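Trans-isoprenyl diphosphate synthase (Caulobacter crescentus, PDB 3OYR) probably elongates farnesyl diphosphate with isopentenyl diphosphate units to make all-trans-octaprenyl diphosphate, the precursor of quinone side chains, in a metal-dependent reaction. Local coordinates at residues G255-T258 with L259-L263; Q181-Y184 with L185-Q189; L296-S300 with G301-A305. All coordinates share one frame; numbering follows the deposited sequence.

Interaction 1: residues G255-T258 with L259-L263; sequences GKAT and LPLLL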
# COMPACT_ATOMS: atom_id res chain seq x y z
N GLY B 255 -22.97 6.32 6.32
CA GLY B 255 -23.69 5.32 7.11
C GLY B 255 -22.76 4.59 8.04
O GLY B 255 -22.98 3.43 8.39
N LYS B 256 -21.71 5.29 8.45
CA LYS B 256 -20.66 4.74 9.29
C LYS B 256 -20.92 5.06 10.76
O LYS B 256 -20.89 6.23 11.18
CB LYS B 256 -19.30 5.28 8.84
CG LYS B 256 -18.10 4.62 9.50
CD LYS B 256 -16.96 4.45 8.52
CE LYS B 256 -16.09 5.67 8.40
NZ LYS B 256 -15.11 5.49 7.30
N ALA B 257 -21.15 4.02 11.54
CA ALA B 257 -21.36 4.14 12.97
C ALA B 257 -20.04 4.35 13.68
O ALA B 257 -19.07 3.59 13.51
CB ALA B 257 -22.08 2.91 13.53
N THR B 258 -20.00 5.41 14.46
CA THR B 258 -18.88 5.68 15.33
C THR B 258 -19.48 5.89 16.70
O THR B 258 -20.71 6.03 16.83
CB THR B 258 -18.14 6.94 14.89
OG1 THR B 258 -19.03 8.04 14.93
CG2 THR B 258 -17.63 6.80 13.45
N LEU B 259 -18.63 5.90 17.72
CA LEU B 259 -19.05 6.08 19.09
C LEU B 259 -20.03 7.25 19.37
O LEU B 259 -21.02 7.03 20.05
CB LEU B 259 -17.85 6.09 20.04
CG LEU B 259 -18.18 5.96 21.52
CD1 LEU B 259 -18.69 4.56 21.83
CD2 LEU B 259 -16.98 6.33 22.37
N PRO B 260 -19.77 8.49 18.85
CA PRO B 260 -20.75 9.55 19.16
C PRO B 260 -22.18 9.17 18.78
O PRO B 260 -23.12 9.41 19.56
CB PRO B 260 -20.29 10.73 18.32
CG PRO B 260 -18.85 10.50 18.09
CD PRO B 260 -18.63 9.03 18.09
N LEU B 261 -22.33 8.55 17.61
CA LEU B 261 -23.62 8.05 17.11
C LEU B 261 -24.19 6.93 17.98
O LEU B 261 -25.39 6.94 18.31
CB LEU B 261 -23.48 7.56 15.67
CG LEU B 261 -24.73 6.94 15.05
CD1 LEU B 261 -25.78 8.02 14.92
CD2 LEU B 261 -24.46 6.28 13.70
N LEU B 262 -23.34 5.97 18.33
CA LEU B 262 -23.73 4.84 19.17
C LEU B 262 -24.22 5.29 20.55
O LEU B 262 -25.24 4.78 21.06
CB LEU B 262 -22.56 3.87 19.33
CG LEU B 262 -22.05 3.06 18.13
CD1 LEU B 262 -20.88 2.16 18.58
CD2 LEU B 262 -23.16 2.23 17.51
N LEU B 263 -23.49 6.23 21.15
CA LEU B 263 -23.83 6.75 22.46
C LEU B 263 -25.12 7.55 22.42
O LEU B 263 -25.95 7.40 23.31
CB LEU B 263 -22.70 7.61 23.03
CG LEU B 263 -21.40 6.91 23.48
CD1 LEU B 263 -20.35 7.94 23.90
CD2 LEU B 263 -21.65 5.90 24.60

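Interaction 2: residues Q181-Y184 with L185-Q189; sequences QAVY and LEIIQ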
# COMPACT_ATOMS: atom_id res chain seq x y z
N GLN B 181 -19.36 -1.05 21.30
CA GLN B 181 -18.29 -0.14 21.66
C GLN B 181 -16.93 -0.86 21.58
O GLN B 181 -15.93 -0.26 21.18
CB GLN B 181 -18.56 0.40 23.06
CG GLN B 181 -17.53 1.41 23.59
CD GLN B 181 -18.10 2.34 24.65
OE1 GLN B 181 -17.37 2.89 25.47
NE2 GLN B 181 -19.42 2.53 24.64
N ALA B 182 -16.92 -2.15 21.93
CA ALA B 182 -15.70 -2.94 21.95
C ALA B 182 -15.13 -3.17 20.54
O ALA B 182 -13.93 -3.02 20.33
CB ALA B 182 -15.92 -4.27 22.67
N VAL B 183 -16.00 -3.51 19.59
CA VAL B 183 -15.60 -3.63 18.19
C VAL B 183 -15.17 -2.26 17.64
O VAL B 183 -14.15 -2.17 16.96
CB VAL B 183 -16.70 -4.29 17.29
CG1 VAL B 183 -16.28 -4.32 15.80
CG2 VAL B 183 -17.00 -5.73 17.77
N TYR B 184 -15.91 -1.20 17.98
CA TYR B 184 -15.52 0.15 17.63
C TYR B 184 -14.11 0.51 18.11
O TYR B 184 -13.33 1.06 17.33
CB TYR B 184 -16.51 1.17 18.16
CG TYR B 184 -15.99 2.59 18.08
CD1 TYR B 184 -16.03 3.30 16.89
CD2 TYR B 184 -15.44 3.21 19.20
CE1 TYR B 184 -15.55 4.58 16.81
CE2 TYR B 184 -14.94 4.48 19.13
CZ TYR B 184 -15.01 5.17 17.94
OH TYR B 184 -14.52 6.45 17.88
N LEU B 185 -13.81 0.24 19.38
CA LEU B 185 -12.49 0.50 19.94
C LEU B 185 -11.39 -0.36 19.35
O LEU B 185 -10.23 0.03 19.32
CB LEU B 185 -12.49 0.33 21.46
CG LEU B 185 -13.24 1.35 22.33
CD1 LEU B 185 -13.17 0.90 23.80
CD2 LEU B 185 -12.71 2.77 22.16
N GLU B 186 -11.75 -1.57 18.93
CA GLU B 186 -10.85 -2.46 18.23
C GLU B 186 -10.52 -1.87 16.86
O GLU B 186 -9.37 -1.85 16.47
CB GLU B 186 -11.48 -3.84 18.10
CG GLU B 186 -10.59 -4.90 17.48
CD GLU B 186 -11.30 -6.24 17.26
OE1 GLU B 186 -10.69 -7.12 16.61
OE2 GLU B 186 -12.46 -6.42 17.72
N ILE B 187 -11.53 -1.37 16.14
CA ILE B 187 -11.34 -0.71 14.87
C ILE B 187 -10.45 0.53 14.96
O ILE B 187 -9.49 0.65 14.19
CB ILE B 187 -12.72 -0.29 14.29
CG1 ILE B 187 -13.50 -1.54 13.86
CG2 ILE B 187 -12.58 0.81 13.22
CD1 ILE B 187 -14.99 -1.26 13.50
N ILE B 188 -10.76 1.44 15.89
CA ILE B 188 -9.95 2.67 15.98
C ILE B 188 -8.54 2.36 16.47
O ILE B 188 -7.59 3.03 16.07
CB ILE B 188 -10.63 3.83 16.75
CG1 ILE B 188 -10.88 3.49 18.24
CG2 ILE B 188 -11.95 4.18 16.06
CD1 ILE B 188 -11.11 4.72 19.15
N GLN B 189 -8.37 1.33 17.28
CA GLN B 189 -7.01 0.99 17.71
C GLN B 189 -6.15 0.57 16.51
O GLN B 189 -4.99 0.98 16.37
CB GLN B 189 -6.99 -0.04 18.83
CG GLN B 189 -5.56 -0.31 19.33
CD GLN B 189 -5.49 -1.26 20.51
OE1 GLN B 189 -6.12 -1.04 21.54
NE2 GLN B 189 -4.67 -2.29 20.38

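Interaction 3: residues L296-S300 with G301-A305; sequences LIIGS and GALDA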
# COMPACT_ATOMS: atom_id res chain seq x y z
N LEU B 296 -28.91 15.94 17.84
CA LEU B 296 -29.13 14.81 18.76
C LEU B 296 -27.86 14.25 19.37
O LEU B 296 -27.91 13.61 20.42
CB LEU B 296 -29.88 13.68 18.05
CG LEU B 296 -31.41 13.68 18.15
CD1 LEU B 296 -32.03 12.99 16.94
CD2 LEU B 296 -31.89 13.03 19.46
N ILE B 297 -26.72 14.45 18.71
CA ILE B 297 -25.42 14.01 19.24
C ILE B 297 -24.84 15.01 20.26
O ILE B 297 -24.30 14.60 21.30
CB ILE B 297 -24.44 13.53 18.11
CG1 ILE B 297 -24.81 12.11 17.69
CG2 ILE B 297 -22.97 13.56 18.58
CD1 ILE B 297 -24.79 11.83 16.22
N ILE B 298 -24.98 16.31 19.98
CA ILE B 298 -24.55 17.36 20.92
C ILE B 298 -25.44 17.34 22.16
O ILE B 298 -24.97 17.11 23.27
CB ILE B 298 -24.51 18.78 20.30
CG1 ILE B 298 -23.52 18.86 19.13
CG2 ILE B 298 -24.14 19.84 21.37
CD1 ILE B 298 -23.49 20.20 18.38
N GLY B 299 -26.74 17.53 21.93
CA GLY B 299 -27.72 17.65 23.00
C GLY B 299 -27.82 16.50 23.98
O GLY B 299 -27.99 16.72 25.19
N SER B 300 -27.70 15.27 23.48
CA SER B 300 -27.72 14.09 24.35
C SER B 300 -26.43 13.92 25.17
O SER B 300 -26.32 12.99 25.96
CB SER B 300 -27.98 12.82 23.53
OG SER B 300 -26.90 12.57 22.65
N GLY B 301 -25.47 14.83 24.98
CA GLY B 301 -24.19 14.77 25.68
C GLY B 301 -23.25 13.70 25.14
O GLY B 301 -22.24 13.38 25.76
N ALA B 302 -23.60 13.15 23.97
CA ALA B 302 -22.87 12.04 23.37
C ALA B 302 -21.52 12.48 22.84
O ALA B 302 -20.56 11.73 22.92
CB ALA B 302 -23.67 11.41 22.26
N LEU B 303 -21.47 13.70 22.31
CA LEU B 303 -20.21 14.35 21.96
C LEU B 303 -19.32 14.52 23.19
O LEU B 303 -18.12 14.22 23.13
CB LEU B 303 -20.48 15.69 21.28
CG LEU B 303 -19.36 16.40 20.51
CD1 LEU B 303 -19.91 17.00 19.22
CD2 LEU B 303 -18.64 17.48 21.34
N ASP B 304 -19.90 14.97 24.30
CA ASP B 304 -19.12 15.19 25.53
C ASP B 304 -18.56 13.91 26.11
O ASP B 304 -17.40 13.88 26.53
CB ASP B 304 -19.94 15.95 26.58
CG ASP B 304 -20.04 17.44 26.27
OD1 ASP B 304 -21.11 18.03 26.56
OD2 ASP B 304 -19.07 18.02 25.73
N ALA B 305 -19.38 12.86 26.13
CA ALA B 305 -18.97 11.55 26.64
C ALA B 305 -17.82 10.91 25.82
O ALA B 305 -16.93 10.28 26.39
CB ALA B 305 -20.18 10.61 26.72
O HOH W 1 -22.23 16.88 23.84

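Interaction 1: residues G255-T258 with L259-L263
The start of helix 259-267, where T258 meets P260, L261 and L262, shows how a helix can begin without a capping side chain. T258 stands at the N-cap, yet its hydroxyl makes no capping bond, and the first helical hydrogen bond is carried by the main chain. L262 N donates to T258 O over 3.0 Å, at an N-H...O angle of 164° and in the carbonyl plane. The side chain of L262 follows the same carbonyl, its CG lying 3.5 Å from T258 O.

The threonine hydroxyl faces the proline instead. With chi1 at 60°, OG1 sits between the backbone N and the carbonyl carbon, and this turns it to P260 CD, 3.3 Å away. T258 and P260 therefore pack closely at the second helical position, where the missing N-H of a proline costs no bond within the helix. A257, one step further back, is caught by two leucine branches. L261 CD2 lies 3.8 Å from A257 CA, and L262 CD2 comes within 4.2 Å of A257 CB.

The extended loop that leads into this helix starts at G255, whose positive phi closes the preceding helix, 250-254, in a Schellman motif. K256 takes no part in the start of the new helix; its NZ makes salt bridges with E254 and with D109, a calcium ligand, and its side chain comes about 4 Å from bound dimethylallyl diphosphate. Around the whole turn, T258 packs on D233 and Y237 of helix 211-238. Helix 181-206 lies against T258 and L259, helix 302-320 covers P260 through T306, and L179 of a loop covers A257 and L262, so that the connection is largely buried among helices.

Interaction 2: residues Q181-Y184 with L185-Q189
Two torsions bring Y184 and I188, one helical turn apart, into contact. CG of Y184 is anti to the backbone N (chi1 167°), while I188 holds CG1 between its backbone N and carbonyl carbon (chi1 64°), which leaves CG2 anti to the carbonyl carbon. Both isoleucine branches are thereby presented to the aromatic ring. CG2 lies over one face in a CH-pi contact, 4.0 Å from the ring centroid and 28° off the normal. I188 CD1, the tip of the other branch, is 3.8 Å from Y184 CE2. L185 adds a third apolar group to the tyrosine, its CD2 methyl coming within 4.1 Å of Y184 CD2.

A second i, i+4 pair lies beside the first. V183 CG1 meets I187 CD1 at 4.0 Å, and the two side chains cross at a slant. V183 packs on R173, and I187 on L169 and Q170, all of helix 150-173, whereas the tyrosine pair packs against helix 211-238 through L230 and Q229.

The backbone beneath is regular. Four successive i to i+4 hydrogen bonds join the two segments; I188 N reaches Y184 O over 3.0 Å, and L185 N reaches Q181 O over 2.8 Å. In each case the donor is somewhat tilted from the carbonyl plane. At the far end of the tyrosine, OH is hydrogen-bonded to OD2 of D233, so the ring is held both over its face and at its polar tip. That partner follows directly after D232, a calcium ligand. Same-side i, i+4 packing of this kind is a standard feature of amphipathic alpha-helices, and here it occupies the first turns of helix 181-206 in the all-helical isoprenoid synthase fold; further along, the same helix carries K191 and T192, which line the dimethylallyl diphosphate pockets.

Interaction 3: residues L296-S300 with G301-A305
I297 and I298 meet G301, A302 and L303 around a tight backbone turn in which G301, at a phi of 75°, both ends helix 287-299 and serves as N-cap of helix 302-320. G301 N donates to I298 O over 2.9 Å, approaching from above the carbonyl plane. I297 O takes two donors: a weak bond from A302 N, and a better one from L303 N at 3.1 Å, the latter 41° out of the carbonyl plane. A beta carbon on residue 301 would run into S300 O, and the positive phi itself favours glycine.

The weak 6-to-1 bond of A302 onto I297 and the 5-to-2 bond of G301 onto I298 make a Schellman motif, to which the bond from L303 is an addition. Its usual apolar companion is present as well, for I297 CG2 packs on A302 CB at 4.3 Å. Further out, I298 and L303 lie side by side and point the same way, CG1 of the isoleucine 4.1 Å from CD1 of the leucine. I297 and A302 also rest on helix 259-267, both touching A264.

S300 holds the last turn from within. Its OG, placed between backbone N and carbonyl carbon (chi1 66°), donates to L296 O at 2.7 Å, in the carbonyl plane. S300 OG also lies 3.5 Å from A302 CB, and S300 O accepts a hydrogen bond from R267 NE. With an alanine here, L296 O would lose the hydroxyl's bond and would probably have to rely on the weak, long one from the backbone N of S300, the end of the helix being less firmly tied. On the outer side a water bridges the two helices, donating to I298 O at 2.8 Å and accepting from D304 N at 3.0 Å.

In the fold
Interaction 1 is the middle member of the three, touching both others. L259 CB packs on Y184 CE2 at 3.4 Å, joining it to interaction 2, while on its other flank P260 O lies 3.4 Å from A302 CB of interaction 3. Interactions 2 and 3 do not meet, their nearest atoms being about 7 Å apart. Interaction 1 reaches the active site through K256, whose side chain comes about 4 Å from a calcium ion. Interaction 2 lies near the site, the side chain of Y184 about 9 Å from calcium and that of I188 about 7 Å from dimethylallyl diphosphate. Interaction 3 is the farthest from the metal, with the side chain of L303 about 12 Å from calcium.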